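Local coordinates for putative histidinol-phosphate aminotransferase (Erwinia carotovora atroseptica, PDB 3LY1), which binds pyridoxal 5'-phosphate and is probably an aminotransferase of the histidinol-phosphate aminotransferase subfamily, at residues Ile206-Phe211 / Ala233-Tyr238; Ala83-Tyr88 / Met175-Glu180; Lys304-His309 / Arg346-Lys351. All blocks are in the same frame, centred on the assembly; numbering follows the deposited sequence. Where two conformers were deposited one is given.

Contact 1 of 3, residues Ile206-Phe211 / Ala233-Tyr238; sequences ILLKTF and ALMGRY. With PLP (pyridoxal-5'-phosphate), chain E.
Met-235, a selenomethionine, lays its selenium against the side chain of Ile-206. Met-235 SE lies 3.7 Å from Ile-206 CG2. Met-235 SE is also 4.0 Å from Ile-206 CD1, so the selenium is held by both branches of the isoleucine. The two side chains run past each other in opposite directions. Ile-206 points its CB toward the helix, and with CG2 anti to the backbone N (chi1 -61°) both branches reach the selenium. The Met-235 chain is extended up to SE and then bends at chi3 (60°). The bend turns CE along the strand toward Leu-208, where Met-235 CE comes to 4.3 Å from Leu-208 CD2. This second touch is looser than the first. No hydrogen bond crosses between the segments. The contact is small, about 110 Å² in all, and purely apolar, and its three touching residues are buried.

Further along the strand, Thr-210 belongs to the cofactor site. Its OG1 donates a hydrogen bond of 2.6 Å to O2P of the pyridoxal phosphate. OG1 is also hydrogen-bonded to Ser-212 OG, which itself bonds the cofactor. The same strand thus packs on the helix near its start and grips the phosphate at its end.

Strand 205-210 lies between strands 174-179 and 223-226 in the large mixed sheet, parallel to the first and antiparallel to the second. Met-235 is in helix 229-235 and also touches Ala-225 of strand 223-226. Helix 76-88 packs beside the contact, with Ile-81 against Leu-208 and Tyr-88 against Leu-234.

Contact 2 of 3, residues Ala83-Tyr88 / Met175-Glu180; sequences AAIEAY and MFIVDE. With PLP (pyridoxal-5'-phosphate), chain E; EDO (1,2-ethanediol), chain I.
Helix 76-88 packs on the mixed sheet of the cofactor-binding domain, and this contact joins its last turns to strand 174-179. The two short segments run almost exactly antiparallel, at 176°, with axes 10.3 Å apart. Ala-84 CB sits 3.7 Å from Ile-177 CD1. Ile-85 CD1 meets Ile-177 CD1 at 3.8 Å, the two isoleucines crossing at about a right angle. Ile-177 CD1 is therefore shared by two neighbouring helix residues.

At the helix end, Tyr-88 meets Met-175, a selenomethionine deposited in two conformers. In the one given, this is a Met-aromatic contact. The selenium stands 4.9 Å from the centroid of the Tyr-88 ring and 14° off the ring normal, so it is above the face but at a distance. Met-175 CG lies over the same ring, 4.2 Å above its plane. The Met-175 chain is bent at chi2 (61°) and chi3, which folds CE back toward the phenol end. The very short approach of CE there is doubtful. Ethanediol, probably from the crystallisation liquor, donates from O1 to Tyr-88 O.

Asp-179 closes the strand at the cofactor. Its OD2 accepts a fairly straight hydrogen bond of 2.7 Å from N1 of the pyridoxal phosphate. Tyr-146 OH also bonds OD2, and OD1 is held by Ala-181 N. The carboxylate would be expected to favour a protonated pyridine nitrogen. An aspartate at a strand end facing the pyridine nitrogen, with a helix packed antiparallel along that strand, is typical of fold type I pyridoxal-phosphate enzymes.

Contact 3 of 3, residues Lys304-His309 / Arg346-Lys351; sequences KDYQTH and REFRKK
Phe-348 reaches from helix 335-350 to helix 303-312 and touches two residues there. Its CE2 lies 3.5 Å from His-309 CB. On the other side of the ring plane, Phe-348 CD2 is 3.9 Å from Tyr-306 CE1. The phenylalanine ring is thus wedged between the two residues, and both approach it obliquely. Phe-348 CD2 arrives at the tyrosine's edge, near the plane of that ring, so this is no face-to-face stack. Phe-348 CZ comes within 3.6 Å of His-309 O, which brings the ring up to the backbone of the first helix as well.

Torsions set up the meeting. Tyr-306 CG is anti to the backbone N (chi1 -175°), which swings the phenol toward Phe-348. The imidazole of His-309 leads away, leaving CB as the touching atom. No hydrogen bond links the segments.

Outside this first shell, Trp-353 stacks on the His-309 ring and meets Phe-348 edge-to-face. Tyr-306 also packs on Ile-317 and Ile-354. Away from the touching side chains, each helix has a bond of its own: Thr-308 OG1 to Lys-304 O in the first, and a salt bridge from Lys-350 NZ to Glu-347 OE2 in the second.

This is plain helix-helix packing, far from the cofactor. It joins two helices of the C-terminal region through an aromatic cluster that the last residues of the chain complete.

From the N terminus, contact 2 comes first. It closes a loop of 86 residues that carries three strands of the large mixed sheet and returns to it at strand 174-179. Contact 1 follows and closes a loop of 21 residues, from strand 205-210 through 223-226 to helix 229-235. Contact 3 comes last, closing 36 residues near the C terminus. The three are in series, and none nests or crosses. Contacts 1 and 2 touch, because their strands are neighbours joined by backbone bonds such as Ile-206 O to Val-178 N, and both reach the cofactor. Contact 3 ties two helices on the opposite side of the chain's centre from contacts 1 and 2, about 42 Å from contact 1 between centres.

Contact 1 of 3, residues Ile206-Phe211 / Ala233-Tyr238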
loop_
_atom_site.group_PDB
_atom_site.type_symbol
_atom_site.label_atom_id
_atom_site.label_comp_id
_atom_site.label_asym_id
_atom_site.label_seq_id
_atom_site.Cartn_x
_atom_site.Cartn_y
_atom_site.Cartn_z
ATOM N N ILE A 206 -7.533 -18.812 2.087
ATOM C CA ILE A 206 -7.439 -17.341 1.981
ATOM C C ILE A 206 -8.241 -16.931 0.719
ATOM O O ILE A 206 -7.944 -17.351 -0.407
ATOM C CB ILE A 206 -5.915 -16.877 1.896
ATOM C CG1 ILE A 206 -5.139 -17.292 3.151
ATOM C CG2 ILE A 206 -5.767 -15.367 1.606
ATOM C CD1 ILE A 206 -3.533 -17.396 2.956
ATOM N N LEU A 207 -9.291 -16.159 0.932
ATOM C CA LEU A 207 -10.040 -15.522 -0.133
ATOM C C LEU A 207 -9.510 -14.126 -0.310
ATOM O O LEU A 207 -9.403 -13.353 0.655
ATOM C CB LEU A 207 -11.508 -15.451 0.223
ATOM C CG LEU A 207 -12.457 -14.646 -0.653
ATOM C CD1 LEU A 207 -12.411 -15.141 -2.112
ATOM C CD2 LEU A 207 -13.850 -14.749 -0.077
ATOM N N LEU A 208 -9.202 -13.785 -1.541
ATOM C CA LEU A 208 -8.748 -12.440 -1.875
ATOM C C LEU A 208 -9.786 -11.784 -2.752
ATOM O O LEU A 208 -10.283 -12.400 -3.740
ATOM C CB LEU A 208 -7.425 -12.488 -2.598
ATOM C CG LEU A 208 -6.227 -13.035 -1.825
ATOM C CD1 LEU A 208 -5.077 -13.092 -2.741
ATOM C CD2 LEU A 208 -5.914 -12.225 -0.501
ATOM N N LYS A 209 -10.088 -10.539 -2.386
ATOM C CA LYS A 209 -11.024 -9.721 -3.132
ATOM C C LYS A 209 -10.498 -8.299 -3.267
ATOM O O LYS A 209 -9.547 -7.894 -2.588
ATOM C CB LYS A 209 -12.438 -9.779 -2.508
ATOM C CG LYS A 209 -13.189 -11.111 -2.860
ATOM C CD LYS A 209 -14.633 -11.171 -2.369
ATOM C CE LYS A 209 -15.528 -10.202 -3.161
ATOM N NZ LYS A 209 -15.835 -10.688 -4.558
ATOM N N THR A 210 -11.078 -7.555 -4.206
ATOM C CA THR A 210 -10.593 -6.219 -4.557
ATOM C C THR A 210 -11.779 -5.328 -4.915
ATOM O O THR A 210 -12.793 -5.835 -5.333
ATOM C CB THR A 210 -9.606 -6.260 -5.729
ATOM O OG1 THR A 210 -9.074 -4.940 -5.959
ATOM C CG2 THR A 210 -10.266 -6.806 -6.985
ATOM N N PHE A 211 -11.630 -4.013 -4.735
ATOM C CA PHE A 211 -12.583 -3.006 -5.240
ATOM C C PHE A 211 -12.228 -2.507 -6.669
ATOM O O PHE A 211 -12.865 -1.588 -7.204
ATOM C CB PHE A 211 -12.647 -1.832 -4.270
ATOM C CG PHE A 211 -13.451 -2.098 -3.022
ATOM C CD1 PHE A 211 -12.915 -2.768 -1.918
ATOM C CD2 PHE A 211 -14.750 -1.677 -2.949
ATOM C CE1 PHE A 211 -13.693 -2.989 -0.776
ATOM C CE2 PHE A 211 -15.529 -1.879 -1.799
ATOM C CZ PHE A 211 -15.001 -2.539 -0.716
ATOM N N ALA A 233 -3.969 -13.170 11.069
ATOM C CA ALA A 233 -2.940 -12.692 11.978
ATOM C C ALA A 233 -1.561 -12.926 11.362
ATOM O O ALA A 233 -0.701 -12.045 11.436
ATOM C CB ALA A 233 -3.069 -13.351 13.356
ATOM N N LEU A 234 -1.349 -14.080 10.723
ATOM C CA LEU A 234 -0.046 -14.361 10.100
ATOM C C LEU A 234 0.202 -13.461 8.889
ATOM O O LEU A 234 1.303 -12.913 8.735
ATOM C CB LEU A 234 0.116 -15.846 9.710
ATOM C CG LEU A 234 0.329 -16.879 10.824
ATOM C CD1 LEU A 234 0.378 -18.266 10.204
ATOM C CD2 LEU A 234 1.585 -16.613 11.637
HETATM N N MSE A 235 -0.812 -13.274 8.040
HETATM C CA MSE A 235 -0.695 -12.411 6.847
HETATM C C MSE A 235 -0.392 -10.979 7.217
HETATM O O MSE A 235 0.349 -10.303 6.514
HETATM C CB MSE A 235 -1.964 -12.446 6.016
HETATM C CG MSE A 235 -2.141 -13.718 5.305
HETATM SE SE MSE A 235 -3.838 -13.689 4.301
HETATM C CE MSE A 235 -3.583 -12.200 3.135
ATOM N N GLY A 236 -0.916 -10.540 8.358
ATOM C CA GLY A 236 -0.764 -9.188 8.803
ATOM C C GLY A 236 0.640 -8.802 9.237
ATOM O O GLY A 236 0.947 -7.616 9.315
ATOM N N ARG A 237 1.473 -9.817 9.485
ATOM C CA ARG A 237 2.862 -9.586 9.811
ATOM C C ARG A 237 3.681 -9.176 8.561
ATOM O O ARG A 237 4.810 -8.735 8.695
ATOM C CB ARG A 237 3.427 -10.816 10.542
ATOM C CG ARG A 237 2.800 -11.005 11.954
ATOM C CD ARG A 237 2.867 -12.440 12.512
ATOM N NE ARG A 237 4.213 -12.855 12.849
ATOM C CZ ARG A 237 4.837 -12.592 13.994
ATOM N NH1 ARG A 237 4.241 -11.896 14.954
ATOM N NH2 ARG A 237 6.083 -13.022 14.167
ATOM N N TYR A 238 3.086 -9.271 7.366
ATOM C CA TYR A 238 3.755 -8.985 6.094
ATOM C C TYR A 238 3.193 -7.798 5.346
ATOM O O TYR A 238 3.524 -7.579 4.172
ATOM C CB TYR A 238 3.828 -10.248 5.233
ATOM C CG TYR A 238 4.576 -11.300 5.986
ATOM C CD1 TYR A 238 5.959 -11.290 6.042
ATOM C CD2 TYR A 238 3.907 -12.250 6.723
ATOM C CE1 TYR A 238 6.652 -12.223 6.793
ATOM C CE2 TYR A 238 4.600 -13.166 7.485
ATOM C CZ TYR A 238 5.957 -13.139 7.503
ATOM O OH TYR A 238 6.620 -14.073 8.255
HETATM N N1 PLP E . -6.021 -10.790 -8.978
HETATM C C2 PLP E . -6.310 -10.883 -10.325
HETATM C C2A PLP E . -6.815 -12.196 -10.866
HETATM C C3 PLP E . -6.091 -9.766 -11.132
HETATM O O3 PLP E . -6.357 -9.862 -12.460
HETATM C C4 PLP E . -5.585 -8.575 -10.566
HETATM C C4A PLP E . -5.466 -7.322 -11.395
HETATM O O4A PLP E . -4.885 -7.448 -12.461
HETATM C C5 PLP E . -5.287 -8.507 -9.200
HETATM C C6 PLP E . -5.506 -9.650 -8.430
HETATM C C5A PLP E . -4.729 -7.262 -8.546
HETATM O O4P PLP E . -5.594 -6.113 -8.606
HETATM P P PLP E . -5.587 -5.012 -7.450
HETATM O O1P PLP E . -4.241 -4.870 -6.813
HETATM O O2P PLP E . -6.643 -5.532 -6.512
HETATM O O3P PLP E . -6.038 -3.774 -8.208
#

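Contact 2 of 3, residues Ala83-Tyr88 / Met175-Glu180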
loop_
_atom_site.group_PDB
_atom_site.type_symbol
_atom_site.label_atom_id
_atom_site.label_comp_id
_atom_site.label_asym_id
_atom_site.label_seq_id
_atom_site.Cartn_x
_atom_site.Cartn_y
_atom_site.Cartn_z
ATOM N N ALA A 83 1.298 -10.840 0.616
ATOM C CA ALA A 83 1.260 -11.157 2.029
ATOM C C ALA A 83 0.914 -12.626 2.294
ATOM O O ALA A 83 1.530 -13.255 3.172
ATOM C CB ALA A 83 0.283 -10.252 2.760
ATOM N N ALA A 84 -0.033 -13.159 1.515
ATOM C CA ALA A 84 -0.426 -14.548 1.613
ATOM C C ALA A 84 0.757 -15.434 1.317
ATOM O O ALA A 84 1.026 -16.362 2.076
ATOM C CB ALA A 84 -1.610 -14.871 0.697
ATOM N N ILE A 85 1.490 -15.146 0.245
ATOM C CA ILE A 85 2.663 -15.965 -0.125
ATOM C C ILE A 85 3.780 -15.826 0.919
ATOM O O ILE A 85 4.373 -16.823 1.361
ATOM C CB ILE A 85 3.208 -15.595 -1.541
ATOM C CG1 ILE A 85 2.149 -15.836 -2.641
ATOM C CG2 ILE A 85 4.556 -16.335 -1.849
ATOM C CD1 ILE A 85 1.809 -17.263 -2.874
ATOM N N GLU A 86 4.058 -14.598 1.353
ATOM C CA GLU A 86 5.135 -14.414 2.351
ATOM C C GLU A 86 4.815 -15.140 3.663
ATOM O O GLU A 86 5.704 -15.710 4.325
ATOM C CB GLU A 86 5.410 -12.901 2.576
ATOM C CG GLU A 86 6.194 -12.247 1.408
ATOM C CD GLU A 86 6.633 -10.809 1.725
ATOM O OE1 GLU A 86 6.741 -10.468 2.920
ATOM O OE2 GLU A 86 6.863 -10.030 0.791
ATOM N N ALA A 87 3.546 -15.120 4.050
ATOM C CA ALA A 87 3.123 -15.711 5.304
ATOM C C ALA A 87 3.308 -17.220 5.330
ATOM O O ALA A 87 3.604 -17.768 6.386
ATOM C CB ALA A 87 1.642 -15.349 5.609
ATOM N N TYR A 88 3.168 -17.871 4.171
ATOM C CA TYR A 88 3.161 -19.330 4.066
ATOM C C TYR A 88 4.362 -19.899 3.309
ATOM O O TYR A 88 4.465 -21.111 3.122
ATOM C CB TYR A 88 1.816 -19.794 3.498
ATOM C CG TYR A 88 0.758 -19.621 4.550
ATOM C CD1 TYR A 88 0.602 -20.571 5.555
ATOM C CD2 TYR A 88 0.019 -18.456 4.641
ATOM C CE1 TYR A 88 -0.302 -20.397 6.577
ATOM C CE2 TYR A 88 -0.896 -18.274 5.642
ATOM C CZ TYR A 88 -1.051 -19.258 6.625
ATOM O OH TYR A 88 -1.956 -19.079 7.650
HETATM N N MSE A 175 -2.241 -24.788 1.972
HETATM C CA MSE A 175 -3.038 -23.561 2.074
HETATM C C MSE A 175 -3.543 -23.213 0.680
HETATM O O MSE A 175 -2.751 -23.217 -0.287
HETATM C CB MSE A 175 -2.175 -22.425 2.626
HETATM C CG MSE A 175 -2.806 -21.051 2.606
HETATM SE SE MSE A 175 -4.410 -21.057 3.714
HETATM C CE MSE A 175 -3.710 -20.824 5.444
ATOM N N PHE A 176 -4.836 -22.894 0.579
ATOM C CA PHE A 176 -5.470 -22.545 -0.669
ATOM C C PHE A 176 -5.651 -21.042 -0.657
ATOM O O PHE A 176 -6.210 -20.496 0.288
ATOM C CB PHE A 176 -6.844 -23.219 -0.812
ATOM C CG PHE A 176 -6.774 -24.679 -1.036
ATOM C CD1 PHE A 176 -6.675 -25.553 0.036
ATOM C CD2 PHE A 176 -6.763 -25.190 -2.335
ATOM C CE1 PHE A 176 -6.544 -26.937 -0.185
ATOM C CE2 PHE A 176 -6.646 -26.558 -2.561
ATOM C CZ PHE A 176 -6.509 -27.430 -1.505
ATOM N N ILE A 177 -5.160 -20.373 -1.688
ATOM C CA ILE A 177 -5.464 -18.971 -1.934
ATOM C C ILE A 177 -6.434 -18.928 -3.116
ATOM O O ILE A 177 -6.099 -19.351 -4.223
ATOM C CB ILE A 177 -4.209 -18.155 -2.291
ATOM C CG1 ILE A 177 -3.134 -18.202 -1.189
ATOM C CG2 ILE A 177 -4.583 -16.689 -2.627
ATOM C CD1 ILE A 177 -1.743 -17.717 -1.656
ATOM N N VAL A 178 -7.628 -18.382 -2.891
ATOM C CA VAL A 178 -8.651 -18.307 -3.903
ATOM C C VAL A 178 -8.903 -16.840 -4.216
ATOM O O VAL A 178 -9.284 -16.068 -3.330
ATOM C CB VAL A 178 -9.999 -18.995 -3.473
ATOM C CG1 VAL A 178 -10.971 -19.067 -4.639
ATOM C CG2 VAL A 178 -9.754 -20.409 -2.873
ATOM N N ASP A 179 -8.649 -16.465 -5.473
ATOM C CA ASP A 179 -8.623 -15.072 -5.920
ATOM C C ASP A 179 -9.877 -14.814 -6.726
ATOM O O ASP A 179 -9.990 -15.245 -7.871
ATOM C CB ASP A 179 -7.308 -14.810 -6.710
ATOM C CG ASP A 179 -7.129 -13.359 -7.148
ATOM O OD1 ASP A 179 -8.147 -12.576 -7.156
ATOM O OD2 ASP A 179 -5.943 -13.008 -7.521
ATOM N N GLU A 180 -10.834 -14.117 -6.107
ATOM C CA GLU A 180 -12.114 -13.861 -6.721
ATOM C C GLU A 180 -12.261 -12.414 -7.156
ATOM O O GLU A 180 -13.348 -11.850 -7.071
ATOM C CB GLU A 180 -13.215 -14.277 -5.762
ATOM C CG GLU A 180 -13.181 -15.809 -5.464
ATOM C CD GLU A 180 -14.340 -16.327 -4.582
ATOM O OE1 GLU A 180 -15.254 -15.551 -4.182
ATOM O OE2 GLU A 180 -14.321 -17.554 -4.302
HETATM N N1 PLP E . -6.021 -10.790 -8.978
HETATM C C2 PLP E . -6.310 -10.883 -10.325
HETATM C C2A PLP E . -6.815 -12.196 -10.866
HETATM C C3 PLP E . -6.091 -9.766 -11.132
HETATM O O3 PLP E . -6.357 -9.862 -12.460
HETATM C C4 PLP E . -5.585 -8.575 -10.566
HETATM C C4A PLP E . -5.466 -7.322 -11.395
HETATM O O4A PLP E . -4.885 -7.448 -12.461
HETATM C C5 PLP E . -5.287 -8.507 -9.200
HETATM C C6 PLP E . -5.506 -9.650 -8.430
HETATM C C5A PLP E . -4.729 -7.262 -8.546
HETATM O O4P PLP E . -5.594 -6.113 -8.606
HETATM P P PLP E . -5.587 -5.012 -7.450
HETATM O O1P PLP E . -4.241 -4.870 -6.813
HETATM O O2P PLP E . -6.643 -5.532 -6.512
HETATM O O3P PLP E . -6.038 -3.774 -8.208
HETATM C C1 EDO I . 1.817 -23.620 3.347
HETATM O O1 EDO I . 2.850 -23.239 4.285
HETATM C C2 EDO I . 1.041 -24.852 3.789
HETATM O O2 EDO I . 0.569 -24.738 5.143
#

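Contact 3 of 3, residues Lys304-His309 / Arg346-Lys351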
loop_
_atom_site.group_PDB
_atom_site.type_symbol
_atom_site.label_atom_id
_atom_site.label_comp_id
_atom_site.label_asym_id
_atom_site.label_seq_id
_atom_site.Cartn_x
_atom_site.Cartn_y
_atom_site.Cartn_z
ATOM N N LYS A 304 1.640 -10.315 -32.137
ATOM C CA LYS A 304 2.390 -9.051 -32.117
ATOM C C LYS A 304 1.975 -8.118 -33.232
ATOM O O LYS A 304 1.897 -6.906 -33.035
ATOM C CB LYS A 304 3.904 -9.322 -32.194
ATOM C CG LYS A 304 4.787 -8.058 -32.169
ATOM C CD LYS A 304 4.792 -7.445 -30.763
ATOM C CE LYS A 304 5.762 -6.255 -30.614
ATOM N NZ LYS A 304 5.820 -5.866 -29.151
ATOM N N ASP A 305 1.705 -8.681 -34.409
ATOM C CA ASP A 305 1.179 -7.866 -35.531
ATOM C C ASP A 305 -0.199 -7.282 -35.161
ATOM O O ASP A 305 -0.481 -6.109 -35.387
ATOM C CB ASP A 305 1.037 -8.688 -36.817
ATOM C CG ASP A 305 2.367 -9.213 -37.336
ATOM O OD1 ASP A 305 3.417 -8.895 -36.737
ATOM O OD2 ASP A 305 2.339 -9.957 -38.338
ATOM N N TYR A 306 -1.049 -8.122 -34.596
ATOM C CA TYR A 306 -2.382 -7.693 -34.231
ATOM C C TYR A 306 -2.342 -6.597 -33.148
ATOM O O TYR A 306 -3.072 -5.590 -33.226
ATOM C CB TYR A 306 -3.190 -8.897 -33.780
ATOM C CG TYR A 306 -4.636 -8.570 -33.479
ATOM C CD1 TYR A 306 -5.460 -8.013 -34.455
ATOM C CD2 TYR A 306 -5.179 -8.780 -32.212
ATOM C CE1 TYR A 306 -6.774 -7.706 -34.192
ATOM C CE2 TYR A 306 -6.535 -8.464 -31.940
ATOM C CZ TYR A 306 -7.320 -7.925 -32.948
ATOM O OH TYR A 306 -8.655 -7.576 -32.739
ATOM N N GLN A 307 -1.462 -6.770 -32.161
ATOM C CA GLN A 307 -1.310 -5.767 -31.102
ATOM C C GLN A 307 -0.853 -4.433 -31.713
ATOM O O GLN A 307 -1.323 -3.362 -31.302
ATOM C CB GLN A 307 -0.298 -6.208 -30.028
ATOM C CG GLN A 307 -0.746 -7.363 -29.117
ATOM C CD GLN A 307 0.378 -7.904 -28.317
ATOM O OE1 GLN A 307 1.498 -7.957 -28.817
ATOM N NE2 GLN A 307 0.113 -8.317 -27.056
ATOM N N THR A 308 0.057 -4.507 -32.690
ATOM C CA THR A 308 0.639 -3.305 -33.301
ATOM C C THR A 308 -0.384 -2.614 -34.181
ATOM O O THR A 308 -0.483 -1.384 -34.156
ATOM C CB THR A 308 1.932 -3.602 -34.129
ATOM O OG1 THR A 308 2.957 -4.074 -33.249
ATOM C CG2 THR A 308 2.445 -2.325 -34.829
ATOM N N HIS A 309 -1.154 -3.386 -34.955
ATOM C CA HIS A 309 -2.177 -2.783 -35.814
ATOM C C HIS A 309 -3.309 -2.125 -35.015
ATOM O O HIS A 309 -3.775 -1.033 -35.341
ATOM C CB HIS A 309 -2.714 -3.780 -36.845
ATOM C CG HIS A 309 -1.695 -4.194 -37.872
ATOM N ND1 HIS A 309 -1.440 -5.512 -38.186
ATOM C CD2 HIS A 309 -0.849 -3.460 -38.636
ATOM C CE1 HIS A 309 -0.477 -5.575 -39.092
ATOM N NE2 HIS A 309 -0.101 -4.343 -39.384
ATOM N N ARG A 346 -13.858 -6.151 -37.969
ATOM C CA ARG A 346 -14.439 -6.525 -39.257
ATOM C C ARG A 346 -13.674 -5.918 -40.406
ATOM O O ARG A 346 -13.459 -6.578 -41.426
ATOM C CB ARG A 346 -15.926 -6.156 -39.335
ATOM C CG ARG A 346 -16.782 -7.012 -38.437
ATOM C CD ARG A 346 -18.246 -6.475 -38.387
ATOM N NE ARG A 346 -19.072 -7.323 -37.534
ATOM C CZ ARG A 346 -19.434 -7.045 -36.283
ATOM N NH1 ARG A 346 -19.109 -5.883 -35.711
ATOM N NH2 ARG A 346 -20.165 -7.919 -35.602
ATOM N N GLU A 347 -13.227 -4.674 -40.233
ATOM C CA GLU A 347 -12.462 -3.991 -41.267
ATOM C C GLU A 347 -11.057 -4.580 -41.413
ATOM O O GLU A 347 -10.532 -4.673 -42.544
ATOM C CB GLU A 347 -12.353 -2.495 -40.978
ATOM C CG GLU A 347 -13.651 -1.727 -41.146
ATOM C CD GLU A 347 -14.148 -1.738 -42.581
ATOM O OE1 GLU A 347 -13.469 -1.141 -43.461
ATOM O OE2 GLU A 347 -15.202 -2.366 -42.828
ATOM N N PHE A 348 -10.440 -4.943 -40.283
ATOM C CA PHE A 348 -9.150 -5.625 -40.283
ATOM C C PHE A 348 -9.248 -6.919 -41.098
ATOM O O PHE A 348 -8.313 -7.245 -41.870
ATOM C CB PHE A 348 -8.691 -5.999 -38.870
ATOM C CG PHE A 348 -7.878 -4.942 -38.149
ATOM C CD1 PHE A 348 -8.120 -3.598 -38.306
ATOM C CD2 PHE A 348 -6.886 -5.330 -37.258
ATOM C CE1 PHE A 348 -7.391 -2.641 -37.595
ATOM C CE2 PHE A 348 -6.147 -4.384 -36.541
ATOM C CZ PHE A 348 -6.402 -3.037 -36.709
ATOM N N ARG A 349 -10.346 -7.660 -40.912
ATOM C CA ARG A 349 -10.520 -8.947 -41.591
ATOM C C ARG A 349 -10.457 -8.761 -43.123
ATOM O O ARG A 349 -9.828 -9.558 -43.838
ATOM C CB ARG A 349 -11.822 -9.622 -41.148
ATOM C CG ARG A 349 -12.316 -10.830 -41.992
ATOM C CD ARG A 349 -11.264 -11.943 -42.183
ATOM N NE ARG A 349 -10.702 -12.502 -40.941
ATOM C CZ ARG A 349 -11.238 -13.490 -40.215
ATOM N NH1 ARG A 349 -12.380 -14.039 -40.576
ATOM N NH2 ARG A 349 -10.605 -13.952 -39.128
ATOM N N LYS A 350 -11.070 -7.693 -43.615
ATOM C CA LYS A 350 -11.120 -7.443 -45.047
ATOM C C LYS A 350 -9.720 -7.285 -45.618
ATOM O O LYS A 350 -9.494 -7.606 -46.792
ATOM C CB LYS A 350 -11.945 -6.187 -45.362
ATOM C CG LYS A 350 -13.387 -6.265 -44.923
ATOM C CD LYS A 350 -14.106 -4.997 -45.343
ATOM C CE LYS A 350 -15.497 -4.921 -44.774
ATOM N NZ LYS A 350 -16.127 -3.593 -45.165
ATOM N N LYS A 351 -8.789 -6.783 -44.808
ATOM C CA LYS A 351 -7.418 -6.581 -45.278
ATOM C C LYS A 351 -6.443 -7.602 -44.694
ATOM O O LYS A 351 -5.229 -7.396 -44.739
ATOM C CB LYS A 351 -6.951 -5.123 -45.061
ATOM C CG LYS A 351 -6.831 -4.663 -43.597
ATOM C CD LYS A 351 -6.624 -3.142 -43.480
ATOM C CE LYS A 351 -5.233 -2.708 -43.989
ATOM N NZ LYS A 351 -5.014 -1.203 -44.011
#